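Local coordinates for protein CheQ (PDB 6A51) that helps to control, together with CheP, the transcription of the core chemotaxis operon cheVAW in Campylobacter jejuni, at residues N30-R35 / Q78-N83; N42-W47 / R59-H64; S89-F94 / K128-F133. All coordinates share one frame; numbering follows the deposited sequence.

Contacts 1 and 2 are neighbours, their centres about 12 Å apart, and along the chain contact 2 is nested inside the loop that contact 1 closes. They touch directly: Phe33 of contact 1 packs on Trp47 of contact 2, and Asn30 N lies 3.1 Å from Ile61 O, a probable hydrogen bond. Both belong to the first part of the fold, where helix 30-37 lies against the mixed sheet that contains strand 62-64. Contact 3 comes later in sequence, with its centre about 21 Å and 24 Å from those of contacts 1 and 2. It pairs helices 88-95 and 127-134, which follow two adjacent strands of a separate antiparallel sheet. The arrangement is consistent with two packed regions formed one after the other along the chain.

Contact 1 (N30-R35 / Q78-N83); sequences NAEFHR and QCSGLN
Glu32 reaches out from helix 30-37 to Ser80 and grips it at two points. Its side chain leaves the helix with CG anti to the backbone N (chi1 170°) and stays extended, which carries the carboxylate across to the loop. There Glu32 OE1 accepts from Ser80 OG at 2.8 Å on its syn lone pair, while Glu32 OE2 accepts from the backbone Ser80 N at 2.6 Å. The N-H comes in on the syn side as well, but 31° out of the carboxylate plane. Serine suits the place because its OG lies beside its own backbone N, so one residue offers both donors to the two oxygens. A water that donates to Glu32 OE2 and Ser80 O adds a third bond, and this buried acid is well supplied with donors, which probably favours its charged form.

The loop held in this way leads from helix 73-77 to strand 85-87, and the contact joins it to the helix that follows strand 27-29. Ile119 of strand 116-119 packs on both Glu32 and Ser80.

One residue further on, Phe33 meets Cys79 in a sulfur-aromatic contact. Cys79 SG lies 5.4 Å from the centroid of the Phe33 ring and almost in the ring plane. The small thiol of Cys79 lies against CA and CB of Phe33, 3.6 Å from SG to each, beside the edge of the ring. His34 turns back along its own helix instead: His34 ND1 donates to Asn30 O at 3.1 Å, a carbonyl that also accepts from His34 N.

Contact 2 (N42-W47 / R59-H64); sequences NAYKFW and RIIFLH
With chi1 at 78°, Tyr44 holds its CG between the backbone N and the carbonyl carbon, and from this crowded position the ring is directed toward Ile61, with the CB end beside Leu63. Ile61 answers with CG2 anti to its backbone N and CG1 beside it (chi1 -62°), so that both branches face the phenol end of the tyrosine.

The two side chains cross at about a right angle. Ile61 CG2 lies over one face of the Tyr44 ring, displaced toward the rim, with Tyr44 CZ as its nearest ring atom at 4.0 Å. Ile61 CG1 passes the phenol oxygen, 3.6 Å from Tyr44 OH. A beta-branched residue is apt here, since its two arms can meet the ring face and the hydroxyl at once. Lys45 CG, from the same turn, lies over the opposite face, also displaced toward the rim, so an aliphatic group touches the ring on each face.

Leu63, two residues along an extended chain, points to the same side as Ile61 and meets the root of the tyrosine. Leu63 CD2 approaches Tyr44 CB at 3.9 Å, while the other methyl, Leu63 CD1, comes more loosely to Trp47 CH2 at 4.4 Å. One methyl thus meets Tyr44 and the other Trp47. Trp47 folds back beneath that turn, and Tyr44 CA sits 3.8 Å above the centre of the Trp47 indole.

The contact is apolar packing of a connecting segment on a sheet. Strand 62-64 is an inner strand, bonded through its backbone to strands 52-55 and 27-29. Residues 42-47 cover one face of it beside helix 30-37, whose Asn30 and Phe33 also touch Leu63, whereas Phe62 packs against Leu87 of strand 85-87.

Contact 3 (S89-F94 / K128-F133); sequences SAFCSF and KKFYDF
Phe91 presents the edge of its ring to the face of Phe130 in an offset edge-to-face pair. The planes stand at 65° to each other, and the centroids of the Phe91 and Phe130 rings are 5.7 Å apart. Phe91 leads with CE2 and CZ, each 3.9 Å from Phe130 CD2, the atom that lies almost in the plane of the Phe91 ring. In both residues CG is anti to the backbone N (chi1 179° in Phe91), a setting that lets the rings span the gap between two helix backbones.

Those helices, 88-95 and 127-134, each follow one of two neighbouring strands, 85-87 and 122-126, of an antiparallel sheet. Large aromatic residues suit this wide spacing: the closest CA atoms, of Phe91 and Phe130, are 10.6 Å apart.

Phe94 and Tyr131 approach each other from opposite directions. Tyr131 brings its hydroxyl to the edge of the Phe94 ring, with Tyr131 OH 3.4 Å from Phe94 CE2 and near the ring plane. Gln140 O satisfies the hydroxyl through a hydrogen bond, consistent with tyrosine being buried here beside Phe94 and Ile142. Ile144 of strand 142-146 packs on Phe91 and Phe130, and Ile142 on Phe130 as well.

Contact 1 (N30-R35 / Q78-N83)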
loop_
_atom_site.group_PDB
_atom_site.type_symbol
_atom_site.label_atom_id
_atom_site.label_comp_id
_atom_site.label_asym_id
_atom_site.label_seq_id
_atom_site.Cartn_x
_atom_site.Cartn_y
_atom_site.Cartn_z
ATOM N N ASN A 30 6.749 -9.444 -6.882
ATOM C CA ASN A 30 7.343 -10.328 -7.880
ATOM C C ASN A 30 8.622 -9.731 -8.449
ATOM O O ASN A 30 9.596 -10.453 -8.688
ATOM C CB ASN A 30 6.343 -10.617 -9.003
ATOM C CG ASN A 30 6.951 -11.463 -10.128
ATOM O OD1 ASN A 30 7.393 -12.597 -9.909
ATOM N ND2 ASN A 30 6.971 -10.911 -11.337
ATOM N N ALA A 31 8.634 -8.409 -8.655
ATOM C CA ALA A 31 9.809 -7.719 -9.181
ATOM C C ALA A 31 11.057 -8.017 -8.365
ATOM O O ALA A 31 12.162 -8.104 -8.912
ATOM C CB ALA A 31 9.559 -6.210 -9.217
ATOM N N GLU A 32 10.902 -8.177 -7.055
ATOM C CA GLU A 32 12.038 -8.471 -6.193
ATOM C C GLU A 32 12.288 -9.969 -6.077
ATOM O O GLU A 32 13.442 -10.406 -6.115
ATOM C CB GLU A 32 11.819 -7.845 -4.804
ATOM C CG GLU A 32 12.820 -8.294 -3.748
ATOM C CD GLU A 32 12.522 -7.767 -2.346
ATOM O OE1 GLU A 32 13.246 -6.845 -1.904
ATOM O OE2 GLU A 32 11.590 -8.282 -1.680
ATOM N N PHE A 33 11.222 -10.767 -5.965
ATOM C CA PHE A 33 11.380 -12.204 -5.745
ATOM C C PHE A 33 12.061 -12.892 -6.916
ATOM O O PHE A 33 12.870 -13.801 -6.717
ATOM C CB PHE A 33 10.024 -12.858 -5.499
ATOM C CG PHE A 33 10.035 -14.351 -5.665
ATOM C CD1 PHE A 33 10.410 -15.177 -4.605
ATOM C CD2 PHE A 33 9.664 -14.941 -6.877
ATOM C CE1 PHE A 33 10.421 -16.570 -4.742
ATOM C CE2 PHE A 33 9.668 -16.334 -7.026
ATOM C CZ PHE A 33 10.050 -17.152 -5.956
ATOM N N HIS A 34 11.719 -12.519 -8.147
ATOM C CA HIS A 34 12.295 -13.256 -9.267
ATOM C C HIS A 34 13.775 -12.960 -9.453
ATOM O O HIS A 34 14.480 -13.765 -10.063
ATOM C CB HIS A 34 11.527 -12.972 -10.555
ATOM C CG HIS A 34 12.017 -11.782 -11.317
ATOM N ND1 HIS A 34 11.675 -10.490 -10.982
ATOM C CD2 HIS A 34 12.777 -11.690 -12.433
ATOM C CE1 HIS A 34 12.214 -9.653 -11.850
ATOM N NE2 HIS A 34 12.887 -10.357 -12.742
ATOM N N ARG A 35 14.238 -11.829 -8.950
ATOM C CA ARG A 35 15.656 -11.503 -8.965
ATOM C C ARG A 35 16.438 -12.381 -7.948
ATOM O O ARG A 35 17.480 -12.878 -8.247
ATOM C CB ARG A 35 15.912 -9.990 -8.864
ATOM C CG ARG A 35 15.237 -9.140 -9.955
ATOM C CD ARG A 35 15.730 -7.682 -10.053
ATOM N NE ARG A 35 14.757 -6.595 -10.362
ATOM C CZ ARG A 35 14.736 -5.857 -11.487
ATOM N NH1 ARG A 35 15.592 -6.096 -12.467
ATOM N NH2 ARG A 35 13.852 -4.867 -11.668
ATOM N N GLN A 78 14.655 -14.126 1.639
ATOM C CA GLN A 78 15.373 -12.874 1.468
ATOM C C GLN A 78 14.527 -11.777 0.839
ATOM O O GLN A 78 15.076 -10.749 0.432
ATOM C CB GLN A 78 16.639 -13.091 0.637
ATOM C CG GLN A 78 16.426 -13.820 -0.657
ATOM C CD GLN A 78 17.705 -14.448 -1.172
ATOM O OE1 GLN A 78 17.724 -15.615 -1.588
ATOM N NE2 GLN A 78 18.792 -13.675 -1.142
ATOM N N CYS A 79 13.210 -11.959 0.749
ATOM C CA CYS A 79 12.331 -10.922 0.210
ATOM C C CYS A 79 11.886 -9.953 1.301
ATOM O O CYS A 79 11.625 -10.353 2.444
ATOM C CB CYS A 79 11.097 -11.535 -0.451
ATOM S SG CYS A 79 11.295 -11.993 -2.191
ATOM N N SER A 80 11.772 -8.681 0.928
ATOM C CA SER A 80 11.322 -7.661 1.867
ATOM C C SER A 80 9.934 -7.971 2.419
ATOM O O SER A 80 9.034 -8.411 1.695
ATOM C CB SER A 80 11.301 -6.304 1.186
ATOM O OG SER A 80 12.568 -6.012 0.639
ATOM N N GLY A 81 9.764 -7.729 3.715
ATOM C CA GLY A 81 8.453 -7.834 4.323
ATOM C C GLY A 81 7.574 -6.643 3.978
ATOM O O GLY A 81 8.043 -5.540 3.692
ATOM N N LEU A 82 6.269 -6.881 3.989
ATOM C CA LEU A 82 5.330 -5.835 3.613
ATOM C C LEU A 82 4.169 -5.747 4.599
ATOM O O LEU A 82 3.085 -5.287 4.222
ATOM C CB LEU A 82 4.817 -6.082 2.187
ATOM C CG LEU A 82 5.844 -6.068 1.052
ATOM C CD1 LEU A 82 5.322 -6.847 -0.159
ATOM C CD2 LEU A 82 6.154 -4.637 0.662
ATOM N N ASN A 83 4.363 -6.195 5.840
ATOM C CA ASN A 83 3.304 -6.136 6.843
ATOM C C ASN A 83 2.811 -4.712 7.023
ATOM O O ASN A 83 3.608 -3.796 7.250
ATOM C CB ASN A 83 3.804 -6.690 8.168
ATOM C CG ASN A 83 4.021 -8.194 8.129
ATOM O OD1 ASN A 83 3.499 -8.890 7.256
ATOM N ND2 ASN A 83 4.784 -8.702 9.085
HETATM O O HOH W 1 8.833 -8.631 -1.232
#

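Contact 2 (N42-W47 / R59-H64)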
loop_
_atom_site.group_PDB
_atom_site.type_symbol
_atom_site.label_atom_id
_atom_site.label_comp_id
_atom_site.label_asym_id
_atom_site.label_seq_id
_atom_site.Cartn_x
_atom_site.Cartn_y
_atom_site.Cartn_z
ATOM N N ASN A 42 8.416 -13.673 -15.663
ATOM C CA ASN A 42 7.115 -14.303 -15.850
ATOM C C ASN A 42 7.082 -15.766 -15.416
ATOM O O ASN A 42 6.062 -16.435 -15.612
ATOM C CB ASN A 42 6.681 -14.185 -17.308
ATOM C CG ASN A 42 6.664 -12.760 -17.791
ATOM O OD1 ASN A 42 5.628 -12.091 -17.769
ATOM N ND2 ASN A 42 7.816 -12.285 -18.249
ATOM N N ALA A 43 8.158 -16.276 -14.821
ATOM C CA ALA A 43 8.162 -17.668 -14.389
ATOM C C ALA A 43 6.901 -18.035 -13.608
ATOM O O ALA A 43 6.387 -19.150 -13.738
ATOM C CB ALA A 43 9.407 -17.949 -13.550
ATOM N N TYR A 44 6.373 -17.105 -12.810
ATOM C CA TYR A 44 5.195 -17.408 -12.004
ATOM C C TYR A 44 3.972 -17.745 -12.865
ATOM O O TYR A 44 3.063 -18.434 -12.389
ATOM C CB TYR A 44 4.880 -16.230 -11.068
ATOM C CG TYR A 44 4.189 -15.100 -11.790
ATOM C CD1 TYR A 44 2.802 -15.079 -11.925
ATOM C CD2 TYR A 44 4.922 -14.066 -12.362
ATOM C CE1 TYR A 44 2.169 -14.069 -12.632
ATOM C CE2 TYR A 44 4.293 -13.039 -13.059
ATOM C CZ TYR A 44 2.918 -13.044 -13.193
ATOM O OH TYR A 44 2.282 -12.017 -13.878
ATOM N N LYS A 45 3.913 -17.267 -14.110
ATOM C CA LYS A 45 2.773 -17.589 -14.968
ATOM C C LYS A 45 2.673 -19.078 -15.281
ATOM O O LYS A 45 1.613 -19.539 -15.713
ATOM C CB LYS A 45 2.851 -16.814 -16.285
ATOM C CG LYS A 45 2.999 -15.332 -16.136
ATOM C CD LYS A 45 2.296 -14.602 -17.260
ATOM C CE LYS A 45 2.938 -13.253 -17.519
ATOM N NZ LYS A 45 2.102 -12.358 -18.360
ATOM N N PHE A 46 3.745 -19.839 -15.083
ATOM C CA PHE A 46 3.770 -21.244 -15.458
ATOM C C PHE A 46 3.700 -22.198 -14.278
ATOM O O PHE A 46 3.507 -23.396 -14.495
ATOM C CB PHE A 46 5.027 -21.552 -16.274
ATOM C CG PHE A 46 5.131 -20.747 -17.514
ATOM C CD1 PHE A 46 4.398 -21.089 -18.640
ATOM C CD2 PHE A 46 5.947 -19.632 -17.557
ATOM C CE1 PHE A 46 4.494 -20.340 -19.793
ATOM C CE2 PHE A 46 6.049 -18.874 -18.706
ATOM C CZ PHE A 46 5.319 -19.225 -19.823
ATOM N N TRP A 47 3.885 -21.727 -13.048
ATOM C CA TRP A 47 3.478 -22.542 -11.916
ATOM C C TRP A 47 1.976 -22.710 -11.976
ATOM O O TRP A 47 1.258 -21.807 -12.415
ATOM C CB TRP A 47 3.842 -21.905 -10.570
ATOM C CG TRP A 47 5.182 -21.258 -10.467
ATOM C CD1 TRP A 47 6.266 -21.451 -11.278
ATOM C CD2 TRP A 47 5.575 -20.297 -9.486
ATOM N NE1 TRP A 47 7.306 -20.661 -10.861
ATOM C CE2 TRP A 47 6.908 -19.942 -9.762
ATOM C CE3 TRP A 47 4.925 -19.696 -8.405
ATOM C CZ2 TRP A 47 7.607 -19.015 -8.990
ATOM C CZ3 TRP A 47 5.620 -18.782 -7.640
ATOM C CH2 TRP A 47 6.946 -18.448 -7.938
ATOM N N ARG A 59 -0.610 -2.722 -12.563
ATOM C CA ARG A 59 -0.352 -4.104 -12.940
ATOM C C ARG A 59 0.865 -4.680 -12.227
ATOM O O ARG A 59 1.374 -5.733 -12.631
ATOM C CB ARG A 59 -0.176 -4.211 -14.452
ATOM C CG ARG A 59 -1.440 -3.912 -15.238
ATOM C CD ARG A 59 -2.325 -5.110 -15.291
ATOM N NE ARG A 59 -3.701 -4.797 -15.669
ATOM C CZ ARG A 59 -4.635 -5.719 -15.884
ATOM N NH1 ARG A 59 -4.326 -7.008 -15.772
ATOM N NH2 ARG A 59 -5.871 -5.361 -16.212
ATOM N N ILE A 60 1.348 -4.014 -11.180
ATOM C CA ILE A 60 2.416 -4.578 -10.372
ATOM C C ILE A 60 1.923 -5.866 -9.723
ATOM O O ILE A 60 0.854 -5.907 -9.099
ATOM C CB ILE A 60 2.887 -3.544 -9.338
ATOM C CG1 ILE A 60 3.720 -2.471 -10.034
ATOM C CG2 ILE A 60 3.671 -4.202 -8.212
ATOM C CD1 ILE A 60 3.348 -1.108 -9.616
ATOM N N ILE A 61 2.709 -6.921 -9.856
ATOM C CA ILE A 61 2.294 -8.258 -9.463
ATOM C C ILE A 61 2.829 -8.560 -8.079
ATOM O O ILE A 61 4.012 -8.343 -7.814
ATOM C CB ILE A 61 2.780 -9.304 -10.475
ATOM C CG1 ILE A 61 2.158 -9.017 -11.837
ATOM C CG2 ILE A 61 2.411 -10.692 -9.997
ATOM C CD1 ILE A 61 0.654 -8.928 -11.780
ATOM N N PHE A 62 1.962 -9.074 -7.205
ATOM C CA PHE A 62 2.366 -9.604 -5.912
ATOM C C PHE A 62 2.044 -11.095 -5.861
ATOM O O PHE A 62 0.991 -11.530 -6.336
ATOM C CB PHE A 62 1.660 -8.861 -4.768
ATOM C CG PHE A 62 1.996 -7.395 -4.704
ATOM C CD1 PHE A 62 1.302 -6.477 -5.476
ATOM C CD2 PHE A 62 3.021 -6.939 -3.891
ATOM C CE1 PHE A 62 1.618 -5.133 -5.437
ATOM C CE2 PHE A 62 3.348 -5.592 -3.844
ATOM C CZ PHE A 62 2.645 -4.688 -4.619
ATOM N N LEU A 63 2.952 -11.876 -5.282
ATOM C CA LEU A 63 2.786 -13.316 -5.148
ATOM C C LEU A 63 2.411 -13.648 -3.717
ATOM O O LEU A 63 3.035 -13.153 -2.774
ATOM C CB LEU A 63 4.064 -14.057 -5.537
ATOM C CG LEU A 63 4.554 -13.726 -6.952
ATOM C CD1 LEU A 63 5.956 -14.267 -7.224
ATOM C CD2 LEU A 63 3.553 -14.250 -7.953
ATOM N N HIS A 64 1.394 -14.480 -3.554
ATOM C CA HIS A 64 1.016 -14.920 -2.222
ATOM C C HIS A 64 2.056 -15.915 -1.719
ATOM O O HIS A 64 2.467 -16.815 -2.464
ATOM C CB HIS A 64 -0.382 -15.531 -2.264
ATOM C CG HIS A 64 -1.018 -15.685 -0.923
ATOM N ND1 HIS A 64 -0.448 -16.424 0.091
ATOM C CD2 HIS A 64 -2.179 -15.195 -0.430
ATOM C CE1 HIS A 64 -1.231 -16.382 1.154
ATOM N NE2 HIS A 64 -2.289 -15.647 0.863
#

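Contact 3 (S89-F94 / K128-F133)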
loop_
_atom_site.group_PDB
_atom_site.type_symbol
_atom_site.label_atom_id
_atom_site.label_comp_id
_atom_site.label_asym_id
_atom_site.label_seq_id
_atom_site.Cartn_x
_atom_site.Cartn_y
_atom_site.Cartn_z
ATOM N N SER A 89 0.519 4.326 -4.739
ATOM C CA SER A 89 -0.542 4.699 -5.679
ATOM C C SER A 89 -1.919 4.243 -5.197
ATOM O O SER A 89 -2.916 4.949 -5.392
ATOM C CB SER A 89 -0.262 4.094 -7.052
ATOM O OG SER A 89 0.002 2.701 -6.916
ATOM N N ALA A 90 -1.997 3.058 -4.585
ATOM C CA ALA A 90 -3.269 2.585 -4.049
ATOM C C ALA A 90 -3.698 3.421 -2.854
ATOM O O ALA A 90 -4.884 3.751 -2.711
ATOM C CB ALA A 90 -3.172 1.108 -3.651
ATOM N N PHE A 91 -2.747 3.764 -1.982
ATOM C CA PHE A 91 -3.047 4.648 -0.864
ATOM C C PHE A 91 -3.628 5.966 -1.357
ATOM O O PHE A 91 -4.616 6.460 -0.800
ATOM C CB PHE A 91 -1.785 4.874 -0.032
ATOM C CG PHE A 91 -1.977 5.792 1.143
ATOM C CD1 PHE A 91 -1.780 7.161 1.014
ATOM C CD2 PHE A 91 -2.315 5.287 2.385
ATOM C CE1 PHE A 91 -1.946 8.017 2.106
ATOM C CE2 PHE A 91 -2.479 6.135 3.485
ATOM C CZ PHE A 91 -2.294 7.507 3.335
ATOM N N CYS A 92 -3.049 6.536 -2.419
ATOM C CA CYS A 92 -3.559 7.802 -2.944
ATOM C C CYS A 92 -4.901 7.609 -3.627
ATOM O O CYS A 92 -5.783 8.469 -3.537
ATOM C CB CYS A 92 -2.549 8.422 -3.910
ATOM S SG CYS A 92 -0.964 8.870 -3.137
ATOM N N SER A 93 -5.072 6.487 -4.324
ATOM C CA SER A 93 -6.381 6.145 -4.867
ATOM C C SER A 93 -7.413 6.021 -3.745
ATOM O O SER A 93 -8.441 6.702 -3.748
ATOM C CB SER A 93 -6.262 4.838 -5.673
ATOM O OG SER A 93 -7.516 4.356 -6.133
ATOM N N PHE A 94 -7.117 5.183 -2.752
ATOM C CA PHE A 94 -8.032 4.934 -1.642
ATOM C C PHE A 94 -8.422 6.228 -0.923
ATOM O O PHE A 94 -9.606 6.496 -0.706
ATOM C CB PHE A 94 -7.358 3.941 -0.692
ATOM C CG PHE A 94 -8.208 3.493 0.459
ATOM C CD1 PHE A 94 -9.442 2.920 0.253
ATOM C CD2 PHE A 94 -7.720 3.561 1.754
ATOM C CE1 PHE A 94 -10.203 2.471 1.324
ATOM C CE2 PHE A 94 -8.476 3.113 2.824
ATOM C CZ PHE A 94 -9.725 2.576 2.606
ATOM N N LYS A 128 -1.319 0.459 7.790
ATOM C CA LYS A 128 -1.661 -0.029 9.119
ATOM C C LYS A 128 -1.267 0.978 10.187
ATOM O O LYS A 128 -2.056 1.271 11.090
ATOM C CB LYS A 128 -0.987 -1.375 9.375
ATOM C CG LYS A 128 -1.445 -2.069 10.647
ATOM C CD LYS A 128 -0.576 -3.278 10.962
ATOM C CE LYS A 128 -1.217 -4.179 12.006
ATOM N NZ LYS A 128 -1.112 -3.598 13.379
ATOM N N LYS A 129 -0.053 1.538 10.093
ATOM C CA LYS A 129 0.366 2.508 11.099
ATOM C C LYS A 129 -0.446 3.787 11.000
ATOM O O LYS A 129 -0.735 4.422 12.023
ATOM C CB LYS A 129 1.859 2.818 10.980
ATOM C CG LYS A 129 2.720 1.644 11.379
ATOM C CD LYS A 129 4.204 1.975 11.378
ATOM C CE LYS A 129 4.995 0.719 11.746
ATOM N NZ LYS A 129 6.442 0.962 11.996
ATOM N N PHE A 130 -0.846 4.169 9.794
ATOM C CA PHE A 130 -1.649 5.377 9.660
ATOM C C PHE A 130 -3.009 5.199 10.335
ATOM O O PHE A 130 -3.464 6.071 11.086
ATOM C CB PHE A 130 -1.794 5.714 8.189
ATOM C CG PHE A 130 -2.375 7.051 7.931
ATOM C CD1 PHE A 130 -1.832 8.182 8.514
ATOM C CD2 PHE A 130 -3.456 7.191 7.070
ATOM C CE1 PHE A 130 -2.363 9.446 8.241
ATOM C CE2 PHE A 130 -3.999 8.443 6.806
ATOM C CZ PHE A 130 -3.451 9.573 7.393
ATOM N N TYR A 131 -3.659 4.054 10.104
ATOM C CA TYR A 131 -4.882 3.715 10.830
ATOM C C TYR A 131 -4.675 3.810 12.338
ATOM O O TYR A 131 -5.511 4.370 13.059
ATOM C CB TYR A 131 -5.345 2.304 10.462
ATOM C CG TYR A 131 -6.239 2.170 9.236
ATOM C CD1 TYR A 131 -7.495 2.760 9.195
ATOM C CD2 TYR A 131 -5.855 1.386 8.152
ATOM C CE1 TYR A 131 -8.323 2.613 8.093
ATOM C CE2 TYR A 131 -6.683 1.229 7.046
ATOM C CZ TYR A 131 -7.911 1.847 7.028
ATOM O OH TYR A 131 -8.736 1.701 5.941
ATOM N N ASP A 132 -3.559 3.269 12.835
ATOM C CA ASP A 132 -3.284 3.317 14.271
ATOM C C ASP A 132 -3.143 4.756 14.753
ATOM O O ASP A 132 -3.694 5.134 15.794
ATOM C CB ASP A 132 -2.015 2.525 14.589
ATOM C CG ASP A 132 -2.162 1.023 14.331
ATOM O OD1 ASP A 132 -3.310 0.507 14.297
ATOM O OD2 ASP A 132 -1.112 0.359 14.163
ATOM N N PHE A 133 -2.400 5.570 14.000
ATOM C CA PHE A 133 -2.296 6.996 14.285
ATOM C C PHE A 133 -3.671 7.659 14.332
ATOM O O PHE A 133 -3.964 8.445 15.240
ATOM C CB PHE A 133 -1.399 7.635 13.225
ATOM C CG PHE A 133 -1.364 9.126 13.257
ATOM C CD1 PHE A 133 -0.656 9.799 14.259
ATOM C CD2 PHE A 133 -1.991 9.863 12.249
ATOM C CE1 PHE A 133 -0.584 11.198 14.274
ATOM C CE2 PHE A 133 -1.930 11.264 12.241
ATOM C CZ PHE A 133 -1.230 11.934 13.262
#